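Purine catabolism protein pucG (Bacillus subtilis, PDB 3ISL) catalyses the pyridoxal-phosphate-dependent transfer of an amino group from (S)-ureidoglycine to glyoxylate, giving oxalurate and glycine in purine catabolism. Local coordinates at residues N47-M50 and E51-E55; I129-I132 and K133-P137; I209-E213 and R214-V218. All blocks are in the same frame, centred on the assembly; numbering follows the deposited sequence.

All three interactions are local, partly buried and away from the cofactor pocket. Interaction 1, inside helix 40-56, sits against strand 63-68 and helix 270-286; it mixes buried methionine, threonine and leucine with an arginine-glutamate pair. Interaction 3 turns the end of strand 206-211 into helix 213-220 with an asparagine cap, burying Tyr211, Val215 and Ala216 while Glu213 and Asp217 stay at the surface. Its centre is about 16 Å from that of interaction 1, and both touch strand 63-68. Interaction 2 closes helix 125-135 near the edge strand 111-116, about 34 Å between centres from interaction 1, and is the one with lysines, with a surface salt bridge above an apolar underside.

Interaction 1: N47-M50 and E51-E55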
ATOM      1  N   ASN A  47     -11.767   0.192  14.342  1.00 23.20           N
ATOM      2  CA  ASN A  47     -12.076  -0.720  15.418  1.00 24.86           C
ATOM      3  C   ASN A  47     -12.993  -1.852  15.004  1.00 24.71           C
ATOM      4  O   ASN A  47     -12.826  -2.964  15.427  1.00 23.51           O
ATOM      5  CB  ASN A  47     -12.634  -0.005  16.658  1.00 23.06           C
ATOM      6  CG  ASN A  47     -11.608   0.985  17.326  1.00 26.89           C
ATOM      7  OD1 ASN A  47     -10.375   0.877  17.203  1.00 26.11           O
ATOM      8  ND2 ASN A  47     -12.166   1.975  18.045  1.00 23.97           N
ATOM      9  N   GLU A  48     -13.970  -1.551  14.175  1.00 24.62           N
ATOM     10  CA  GLU A  48     -14.852  -2.604  13.696  1.00 26.11           C
ATOM     11  C   GLU A  48     -14.138  -3.516  12.706  1.00 23.87           C
ATOM     12  O   GLU A  48     -14.420  -4.729  12.601  1.00 23.21           O
ATOM     13  CB  GLU A  48     -16.008  -1.940  12.965  1.00 26.68           C
ATOM     14  CG  GLU A  48     -17.133  -2.887  12.645  1.00 33.23           C
ATOM     15  CD  GLU A  48     -18.394  -2.102  12.348  1.00 38.90           C
ATOM     16  OE1 GLU A  48     -18.247  -0.877  12.009  1.00 35.58           O
ATOM     17  OE2 GLU A  48     -19.495  -2.722  12.505  1.00 40.52           O
ATOM     18  N   THR A  49     -13.215  -2.943  11.956  1.00 22.14           N
ATOM     19  CA  THR A  49     -12.482  -3.797  10.996  1.00 22.05           C
ATOM     20  C   THR A  49     -11.657  -4.848  11.777  1.00 22.27           C
ATOM     21  O   THR A  49     -11.603  -6.011  11.360  1.00 21.60           O
ATOM     22  CB  THR A  49     -11.577  -3.014  10.043  1.00 22.10           C
ATOM     23  OG1 THR A  49     -12.405  -2.179   9.206  1.00 23.35           O
ATOM     24  CG2 THR A  49     -10.782  -4.022   9.111  1.00 22.51           C
ATOM     25  N   MET A  50     -11.012  -4.435  12.874  1.00 20.87           N
ATOM     26  CA  MET A  50     -10.219  -5.340  13.701  1.00 20.68           C
ATOM     27  C   MET A  50     -11.100  -6.459  14.308  1.00 21.31           C
ATOM     28  O   MET A  50     -10.717  -7.625  14.249  1.00 22.12           O
ATOM     29  CB  MET A  50      -9.418  -4.594  14.801  1.00 21.65           C
ATOM     30  CG  MET A  50      -8.372  -3.466  14.382  1.00 20.75           C
ATOM     31  SD  MET A  50      -7.678  -2.935  15.935  1.00 24.63           S
ATOM     32  CE  MET A  50      -7.043  -1.289  15.676  1.00 35.06           C
ATOM     33  N   GLU A  51     -12.299  -6.152  14.833  1.00 22.11           N
ATOM     34  CA  GLU A  51     -13.214  -7.199  15.280  1.00 23.70           C
ATOM     35  C   GLU A  51     -13.558  -8.186  14.162  1.00 22.28           C
ATOM     36  O   GLU A  51     -13.746  -9.349  14.389  1.00 23.10           O
ATOM     37  CB  GLU A  51     -14.547  -6.622  15.826  1.00 25.12           C
ATOM     38  CG  GLU A  51     -14.442  -5.907  17.221  1.00 33.43           C
ATOM     39  CD  GLU A  51     -14.266  -6.883  18.474  1.00 44.24           C
ATOM     40  OE1 GLU A  51     -13.814  -8.106  18.376  1.00 43.23           O
ATOM     41  OE2 GLU A  51     -14.603  -6.385  19.598  1.00 46.18           O
ATOM     42  N   MET A  52     -13.792  -7.685  12.969  1.00 22.37           N
ATOM     43  CA  MET A  52     -14.219  -8.548  11.873  1.00 21.94           C
ATOM     44  C   MET A  52     -13.054  -9.433  11.439  1.00 19.91           C
ATOM     45  O   MET A  52     -13.247 -10.599  11.045  1.00 17.48           O
ATOM     46  CB  MET A  52     -14.753  -7.700  10.679  1.00 21.66           C
ATOM     47  CG  MET A  52     -16.211  -7.236  10.918  1.00 24.80           C
ATOM     48  SD  MET A  52     -16.990  -6.490   9.424  1.00 27.77           S
ATOM     49  CE  MET A  52     -15.869  -5.183   8.984  1.00 19.99           C
ATOM     50  N   LEU A  53     -11.841  -8.870  11.487  1.00 19.33           N
ATOM     51  CA  LEU A  53     -10.638  -9.666  11.151  1.00 20.20           C
ATOM     52  C   LEU A  53     -10.428 -10.783  12.187  1.00 21.24           C
ATOM     53  O   LEU A  53     -10.036 -11.877  11.829  1.00 20.10           O
ATOM     54  CB  LEU A  53      -9.353  -8.829  11.028  1.00 20.55           C
ATOM     55  CG  LEU A  53      -9.400  -7.837   9.850  1.00 22.91           C
ATOM     56  CD1 LEU A  53      -8.081  -7.052   9.832  1.00 19.92           C
ATOM     57  CD2 LEU A  53      -9.615  -8.560   8.513  1.00 19.98           C
ATOM     58  N   ARG A  54     -10.764 -10.529  13.453  1.00 20.55           N
ATOM     59  CA  ARG A  54     -10.727 -11.632  14.459  1.00 21.52           C
ATOM     60  C   ARG A  54     -11.594 -12.801  14.009  1.00 22.21           C
ATOM     61  O   ARG A  54     -11.137 -13.949  14.032  1.00 22.45           O
ATOM     62  CB  ARG A  54     -11.128 -11.127  15.849  1.00 22.14           C
ATOM     63  CG  ARG A  54     -10.206  -9.996  16.384  1.00 22.51           C
ATOM     64  CD  ARG A  54     -10.514  -9.590  17.859  1.00 24.69           C
ATOM     65  NE  ARG A  54      -9.524  -8.595  18.195  1.00 23.26           N
ATOM     66  CZ  ARG A  54      -9.756  -7.289  18.221  1.00 27.31           C
ATOM     67  NH1 ARG A  54     -10.966  -6.815  18.007  1.00 26.99           N
ATOM     68  NH2 ARG A  54      -8.776  -6.442  18.459  1.00 26.17           N
ATOM     69  N   GLU A  55     -12.806 -12.516  13.508  1.00 21.73           N
ATOM     70  CA  GLU A  55     -13.727 -13.560  13.060  1.00 22.25           C
ATOM     71  C   GLU A  55     -13.257 -14.254  11.801  1.00 21.51           C
ATOM     72  O   GLU A  55     -13.359 -15.478  11.723  1.00 20.99           O
ATOM     73  CB  GLU A  55     -15.163 -13.034  12.778  1.00 21.97           C
ATOM     74  CG  GLU A  55     -15.915 -12.658  13.974  1.00 27.66           C
ATOM     75  CD  GLU A  55     -17.347 -12.283  13.612  1.00 34.43           C
ATOM     76  OE1 GLU A  55     -17.694 -11.156  13.978  1.00 36.80           O
ATOM     77  OE2 GLU A  55     -18.099 -13.080  12.942  1.00 33.41           O
TER
HETATM   78  O   HOH W   1     -11.818  -3.581  17.913  1.00 24.89           O
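Met50 and Arg54 stand one turn apart on helix 40-56, an alpha-helix whose i to i+4 backbone bonds run unbroken here, with Arg54 N giving to Met50 O at 3.0 Å. The arginine chain, extended from CG to NE, passes over this same carbonyl: Arg54 CG lies 3.2 Å from Met50 O, which sits over one face of the guanidinium, offset toward its rim. Met50 CB lies 4.1 Å from Arg54 NH2, and the methionine packs on Tyr65 of strand 63-68, as Leu53 does on Ala64 and Pro66. Thr49 and Leu53 run side by side, Thr49 CG2 meeting Leu53 CD1 at 4.1 Å. Thr49 OG1 sits beside its own backbone N, anti to the carbonyl carbon (chi1 -65°), and bonds back to Ile45 O. Met52 turns to Val280 and Leu284 of helix 270-286. Glu51 bends at chi2 (-74°), which brings its carboxylate beside the arginine. The Arg54 NE and NH2 bonds to Asn61 O and Arg62 O tie the helix to the chain leading into strand 63-68. That leaves Arg54 NH1 with a weak bond, part of a salt bridge, to Glu51 OE1 at 3.1 Å, and a weak one to a water that donates to Asn47 O at 2.8 Å.

Interaction 2: I129-I132 and K133-P137; sequences IREI and KKVKP
Lys133 folds back along the preceding turn of helix 125-135 toward Ile129 and Arg130, and its chain can be followed atom by atom. Lys133 CB rests 3.8 Å from Arg130 O. CG comes next to Ile129 O, the same carbonyl that accepts from Lys133 N, and CD stays near that oxygen. A bend at chi3 (-60°) then swings Lys133 CE back to the helix, 3.2 Å from Ile129 O and 3.7 Å from Ile129 CG2, while NZ ends over Arg130 CA. The aliphatic part of the lysine thus lies against the backbone, crossing the isoleucine at a slant. On another side of the helix Glu131 and Lys134 lie alongside each other in a salt bridge. Lys134 NZ meets Glu131 OE1 at 2.9 Å on its syn side, 18° out of the carboxylate plane, so the ammonium leans on OE1, with OE2 as a weak second partner. Glu131 reaches it by bending at chi2 (-71°), and its OE1 also passes Val135 CG2. The helix ends in a residue of positive phi followed by proline: Lys136 still gives its N-H to Ile132 O at 2.8 Å, but Pro137 has no N-H to offer and folds its ring back, Pro137 CD lying 3.5 Å from Ile132 O and 4.2 Å from Ile132 CG2. Beneath this polar surface, Ile132 and Pro137 pack on Leu90, Ile129 and Ile132 on helix 156-164, and Val135 on His113, so the helix end is seated against strands 88-93 and 111-116 and helix 156-164.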
ATOM      1  N   ILE A 129       7.668 -31.995  11.477  1.00 23.19           N
ATOM      2  CA  ILE A 129       7.714 -32.041  12.947  1.00 23.72           C
ATOM      3  C   ILE A 129       9.094 -32.632  13.398  1.00 24.86           C
ATOM      4  O   ILE A 129       9.759 -32.075  14.282  1.00 24.70           O
ATOM      5  CB  ILE A 129       6.511 -32.816  13.458  1.00 23.94           C
ATOM      6  CG1 ILE A 129       5.215 -32.015  13.156  1.00 21.98           C
ATOM      7  CG2 ILE A 129       6.712 -33.238  14.929  1.00 23.88           C
ATOM      8  CD1 ILE A 129       3.967 -32.894  13.293  1.00 26.07           C
ATOM      9  N   ARG A 130       9.573 -33.668  12.724  1.00 24.01           N
ATOM     10  CA  ARG A 130      10.947 -34.152  13.001  1.00 26.78           C
ATOM     11  C   ARG A 130      12.067 -33.055  12.813  1.00 26.96           C
ATOM     12  O   ARG A 130      13.002 -32.965  13.649  1.00 26.78           O
ATOM     13  CB  ARG A 130      11.212 -35.393  12.166  1.00 27.19           C
ATOM     14  CG  ARG A 130      12.536 -36.047  12.355  1.00 33.08           C
ATOM     15  CD  ARG A 130      12.374 -37.245  13.286  1.00 38.70           C
ATOM     16  NE  ARG A 130      13.412 -38.222  13.021  1.00 39.84           N
ATOM     17  CZ  ARG A 130      14.316 -38.611  13.905  1.00 37.05           C
ATOM     18  NH1 ARG A 130      14.298 -38.132  15.157  1.00 36.56           N
ATOM     19  NH2 ARG A 130      15.202 -39.511  13.522  1.00 38.40           N
ATOM     20  N   GLU A 131      11.966 -32.230  11.761  1.00 25.32           N
ATOM     21  CA  GLU A 131      12.926 -31.118  11.575  1.00 26.52           C
ATOM     22  C   GLU A 131      12.785 -30.050  12.592  1.00 25.00           C
ATOM     23  O   GLU A 131      13.790 -29.451  12.981  1.00 27.19           O
ATOM     24  CB  GLU A 131      12.840 -30.472  10.194  1.00 27.00           C
ATOM     25  CG  GLU A 131      13.243 -31.481   9.155  1.00 31.94           C
ATOM     26  CD  GLU A 131      14.740 -31.786   9.176  1.00 31.13           C
ATOM     27  OE1 GLU A 131      15.549 -30.855   9.288  1.00 32.97           O
ATOM     28  OE2 GLU A 131      15.088 -32.965   9.014  1.00 39.79           O
ATOM     29  N   ILE A 132      11.560 -29.767  12.997  1.00 23.38           N
ATOM     30  CA  ILE A 132      11.316 -28.866  14.087  1.00 23.57           C
ATOM     31  C   ILE A 132      12.086 -29.345  15.321  1.00 24.36           C
ATOM     32  O   ILE A 132      12.821 -28.561  15.915  1.00 24.14           O
ATOM     33  CB  ILE A 132       9.800 -28.636  14.369  1.00 23.60           C
ATOM     34  CG1 ILE A 132       9.101 -27.978  13.120  1.00 22.26           C
ATOM     35  CG2 ILE A 132       9.611 -27.735  15.645  1.00 24.31           C
ATOM     36  CD1 ILE A 132       7.580 -27.859  13.292  1.00 20.55           C
ATOM     37  N   LYS A 133      11.964 -30.635  15.670  1.00 23.83           N
ATOM     38  CA  LYS A 133      12.558 -31.126  16.900  1.00 26.37           C
ATOM     39  C   LYS A 133      14.083 -31.082  16.823  1.00 26.29           C
ATOM     40  O   LYS A 133      14.768 -30.820  17.785  1.00 27.21           O
ATOM     41  CB  LYS A 133      12.037 -32.517  17.284  1.00 26.53           C
ATOM     42  CG  LYS A 133      10.604 -32.526  17.901  1.00 29.32           C
ATOM     43  CD  LYS A 133       9.972 -33.968  17.891  1.00 34.09           C
ATOM     44  CE  LYS A 133       9.846 -34.536  16.351  1.00 37.45           C
ATOM     45  NZ  LYS A 133       9.248 -35.963  15.939  1.00 22.23           N
ATOM     46  N   LYS A 134      14.591 -31.307  15.635  1.00 27.61           N
ATOM     47  CA  LYS A 134      15.972 -31.352  15.365  1.00 27.48           C
ATOM     48  C   LYS A 134      16.590 -29.944  15.304  1.00 27.82           C
ATOM     49  O   LYS A 134      17.643 -29.710  15.874  1.00 27.70           O
ATOM     50  CB  LYS A 134      16.143 -32.051  14.034  1.00 28.82           C
ATOM     51  CG  LYS A 134      17.562 -32.191  13.577  1.00 33.65           C
ATOM     52  CD  LYS A 134      17.591 -32.826  12.221  1.00 41.64           C
ATOM     53  CE  LYS A 134      18.691 -32.204  11.401  1.00 45.46           C
ATOM     54  NZ  LYS A 134      18.098 -32.114  10.023  1.00 49.21           N
ATOM     55  N   VAL A 135      15.960 -29.023  14.590  1.00 26.79           N
ATOM     56  CA  VAL A 135      16.576 -27.729  14.376  1.00 28.02           C
ATOM     57  C   VAL A 135      16.304 -26.787  15.570  1.00 28.34           C
ATOM     58  O   VAL A 135      17.124 -25.898  15.886  1.00 29.10           O
ATOM     59  CB  VAL A 135      16.098 -27.116  13.018  1.00 28.08           C
ATOM     60  CG1 VAL A 135      16.570 -25.676  12.845  1.00 25.68           C
ATOM     61  CG2 VAL A 135      16.613 -28.011  11.858  1.00 28.43           C
ATOM     62  N   LYS A 136      15.149 -26.975  16.215  1.00 27.53           N
ATOM     63  CA  LYS A 136      14.723 -26.101  17.311  1.00 27.74           C
ATOM     64  C   LYS A 136      14.735 -24.670  16.861  1.00 26.79           C
ATOM     65  O   LYS A 136      15.506 -23.846  17.397  1.00 25.20           O
ATOM     66  CB  LYS A 136      15.679 -26.266  18.515  1.00 29.76           C
ATOM     67  CG  LYS A 136      15.031 -27.037  19.653  1.00 33.38           C
ATOM     68  CD  LYS A 136      15.687 -28.372  19.875  1.00 39.86           C
ATOM     69  CE  LYS A 136      17.066 -28.183  20.499  1.00 39.62           C
ATOM     70  NZ  LYS A 136      17.610 -29.520  20.870  1.00 44.02           N
ATOM     71  N   PRO A 137      13.930 -24.358  15.821  1.00 25.96           N
ATOM     72  CA  PRO A 137      13.979 -22.997  15.288  1.00 25.39           C
ATOM     73  C   PRO A 137      13.225 -22.009  16.184  1.00 24.91           C
ATOM     74  O   PRO A 137      12.245 -22.379  16.864  1.00 24.29           O
ATOM     75  CB  PRO A 137      13.265 -23.157  13.937  1.00 25.50           C
ATOM     76  CG  PRO A 137      12.226 -24.147  14.235  1.00 24.77           C
ATOM     77  CD  PRO A 137      12.923 -25.173  15.129  1.00 25.43           C
TER

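Interaction 3: I209-E213 and R214-V218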
ATOM      1  N   ILE A 209      -3.373  -8.872   8.947  1.00 25.80           N
ATOM      2  CA  ILE A 209      -2.496  -9.744   9.733  1.00 25.94           C
ATOM      3  C   ILE A 209      -3.139 -10.009  11.040  1.00 24.70           C
ATOM      4  O   ILE A 209      -3.940  -9.209  11.497  1.00 25.66           O
ATOM      5  CB  ILE A 209      -1.064  -9.168   9.963  1.00 25.17           C
ATOM      6  CG1 ILE A 209      -1.104  -7.899  10.794  1.00 26.08           C
ATOM      7  CG2 ILE A 209      -0.362  -8.887   8.644  1.00 27.33           C
ATOM      8  CD1 ILE A 209       0.338  -7.325  11.145  1.00 28.15           C
ATOM      9  N   THR A 210      -2.774 -11.125  11.650  1.00 24.65           N
ATOM     10  CA  THR A 210      -3.123 -11.366  13.004  1.00 23.67           C
ATOM     11  C   THR A 210      -1.979 -12.099  13.698  1.00 25.10           C
ATOM     12  O   THR A 210      -1.249 -12.917  13.084  1.00 24.80           O
ATOM     13  CB  THR A 210      -4.483 -12.178  13.132  1.00 25.22           C
ATOM     14  OG1 THR A 210      -4.943 -12.171  14.481  1.00 21.73           O
ATOM     15  CG2 THR A 210      -4.369 -13.586  12.637  1.00 20.03           C
ATOM     16  N   TYR A 211      -1.877 -11.872  15.002  1.00 25.17           N
ATOM     17  CA  TYR A 211      -0.919 -12.597  15.811  1.00 26.31           C
ATOM     18  C   TYR A 211      -1.270 -12.540  17.302  1.00 26.79           C
ATOM     19  O   TYR A 211      -2.065 -11.707  17.709  1.00 26.84           O
ATOM     20  CB  TYR A 211       0.486 -12.083  15.545  1.00 24.24           C
ATOM     21  CG  TYR A 211       0.676 -10.617  15.827  1.00 27.49           C
ATOM     22  CD1 TYR A 211       0.972 -10.142  17.124  1.00 28.94           C
ATOM     23  CD2 TYR A 211       0.596  -9.691  14.795  1.00 24.59           C
ATOM     24  CE1 TYR A 211       1.202  -8.754  17.354  1.00 25.52           C
ATOM     25  CE2 TYR A 211       0.807  -8.343  15.020  1.00 27.24           C
ATOM     26  CZ  TYR A 211       1.080  -7.884  16.284  1.00 27.47           C
ATOM     27  OH  TYR A 211       1.271  -6.553  16.425  1.00 25.41           O
ATOM     28  N   ASN A 212      -0.691 -13.474  18.069  1.00 28.07           N
ATOM     29  CA  ASN A 212      -0.972 -13.700  19.510  1.00 28.41           C
ATOM     30  C   ASN A 212       0.053 -13.040  20.403  1.00 29.14           C
ATOM     31  O   ASN A 212       0.911 -12.290  19.926  1.00 29.60           O
ATOM     32  CB  ASN A 212      -1.113 -15.227  19.845  1.00 27.48           C
ATOM     33  CG  ASN A 212       0.167 -16.063  19.539  1.00 26.52           C
ATOM     34  OD1 ASN A 212       1.243 -15.533  19.294  1.00 26.78           O
ATOM     35  ND2 ASN A 212       0.026 -17.374  19.568  1.00 25.18           N
ATOM     36  N   GLU A 213      -0.051 -13.304  21.711  1.00 31.76           N
ATOM     37  CA  GLU A 213       0.782 -12.716  22.775  1.00 31.13           C
ATOM     38  C   GLU A 213       2.218 -13.275  22.705  1.00 30.87           C
ATOM     39  O   GLU A 213       3.178 -12.540  22.953  1.00 30.75           O
ATOM     40  CB  GLU A 213       0.106 -12.941  24.145  1.00 32.42           C
ATOM     41  CG  GLU A 213       1.067 -13.087  25.350  1.00 39.37           C
ATOM     42  CD  GLU A 213       0.391 -13.116  26.800  1.00 48.17           C
ATOM     43  OE1 GLU A 213       0.841 -12.325  27.672  1.00 47.03           O
ATOM     44  OE2 GLU A 213      -0.555 -13.924  27.060  1.00 49.07           O
ATOM     45  N   ARG A 214       2.371 -14.546  22.294  1.00 30.59           N
ATOM     46  CA  ARG A 214       3.726 -15.084  21.979  1.00 30.22           C
ATOM     47  C   ARG A 214       4.455 -14.200  20.970  1.00 28.07           C
ATOM     48  O   ARG A 214       5.592 -13.793  21.210  1.00 26.34           O
ATOM     49  CB  ARG A 214       3.692 -16.538  21.476  1.00 29.22           C
ATOM     50  CG  ARG A 214       3.104 -17.534  22.483  1.00 31.06           C
ATOM     51  CD  ARG A 214       3.924 -18.849  22.543  1.00 34.97           C
ATOM     52  NE  ARG A 214       3.742 -19.533  21.304  1.00 34.33           N
ATOM     53  CZ  ARG A 214       4.659 -20.175  20.612  1.00 30.70           C
ATOM     54  NH1 ARG A 214       5.873 -20.344  21.057  1.00 27.15           N
ATOM     55  NH2 ARG A 214       4.292 -20.701  19.453  1.00 32.35           N
ATOM     56  N   VAL A 215       3.787 -13.901  19.850  1.00 26.70           N
ATOM     57  CA  VAL A 215       4.332 -12.961  18.828  1.00 24.93           C
ATOM     58  C   VAL A 215       4.522 -11.530  19.366  1.00 23.90           C
ATOM     59  O   VAL A 215       5.582 -10.927  19.160  1.00 22.20           O
ATOM     60  CB  VAL A 215       3.562 -12.959  17.504  1.00 25.64           C
ATOM     61  CG1 VAL A 215       4.243 -12.011  16.478  1.00 23.27           C
ATOM     62  CG2 VAL A 215       3.562 -14.348  16.925  1.00 24.71           C
ATOM     63  N   ALA A 216       3.540 -11.041  20.114  1.00 23.75           N
ATOM     64  CA  ALA A 216       3.570  -9.649  20.582  1.00 25.85           C
ATOM     65  C   ALA A 216       4.719  -9.437  21.593  1.00 25.85           C
ATOM     66  O   ALA A 216       5.441  -8.454  21.503  1.00 26.55           O
ATOM     67  CB  ALA A 216       2.177  -9.179  21.176  1.00 25.47           C
ATOM     68  N   ASP A 217       4.932 -10.383  22.510  1.00 27.52           N
ATOM     69  CA  ASP A 217       6.080 -10.248  23.448  1.00 27.47           C
ATOM     70  C   ASP A 217       7.470 -10.194  22.764  1.00 27.93           C
ATOM     71  O   ASP A 217       8.353  -9.473  23.234  1.00 27.60           O
ATOM     72  CB  ASP A 217       6.042 -11.346  24.517  1.00 27.99           C
ATOM     73  CG  ASP A 217       4.799 -11.247  25.384  1.00 28.42           C
ATOM     74  OD1 ASP A 217       4.507 -12.195  26.088  1.00 31.46           O
ATOM     75  OD2 ASP A 217       4.076 -10.228  25.297  1.00 33.10           O
ATOM     76  N   VAL A 218       7.679 -10.961  21.692  1.00 26.40           N
ATOM     77  CA  VAL A 218       8.935 -10.884  20.945  1.00 26.52           C
ATOM     78  C   VAL A 218       9.062  -9.499  20.277  1.00 27.95           C
ATOM     79  O   VAL A 218      10.139  -8.948  20.236  1.00 28.44           O
ATOM     80  CB  VAL A 218       9.009 -11.990  19.872  1.00 26.60           C
ATOM     81  CG1 VAL A 218      10.142 -11.703  18.862  1.00 28.04           C
ATOM     82  CG2 VAL A 218       9.152 -13.353  20.505  1.00 25.15           C
TER
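The Tyr211 ring meets Ala216 CB at its edge, in the ring plane, 4.0 Å from CE1, while Val215 CG1 approaches it obliquely. The Trp63 ring of strand 63-68 meets it with the two planes almost parallel, and the tyrosine OH is bonded to Glu255 and Tyr65. With CG between the backbone N and carbonyl carbon (chi1 59°), Tyr211 turns across Val215 at about a right angle, and Tyr211 CB comes within 3.8 Å of Val215 CB. Next along the chain, the Asn212 amide runs beside Arg214, its plane 67° from the guanidinium. Asn212 OD1 lies 3.4 Å from Arg214 CB and accepts from Val215 N at 3.1 Å in a nearly straight bond, with the donor tilted 21° from the carbonyl plane. ND2 is held by Asp190, which should fix the turn of the amide and so leave OD1 facing the helix N-H. Arg214 NH2 pairs with Asp190 too, and NH1 with Asp166, so one aspartate serves both the cap and the first turn. The backbone joins in: Ala216 N bonds to Asn212 O, and Asp217 N to Glu213 O at 2.8 Å. The two carboxylates come within 4.0 Å between Glu213 OE1 and Asp217 OD1; these like charges near the helix N-terminus would be expected to feel some relief from its dipole. This is an asparagine N-cap, here starting helix 213-220 directly after strand 206-211 of the mixed central sheet of a class-V aminotransferase.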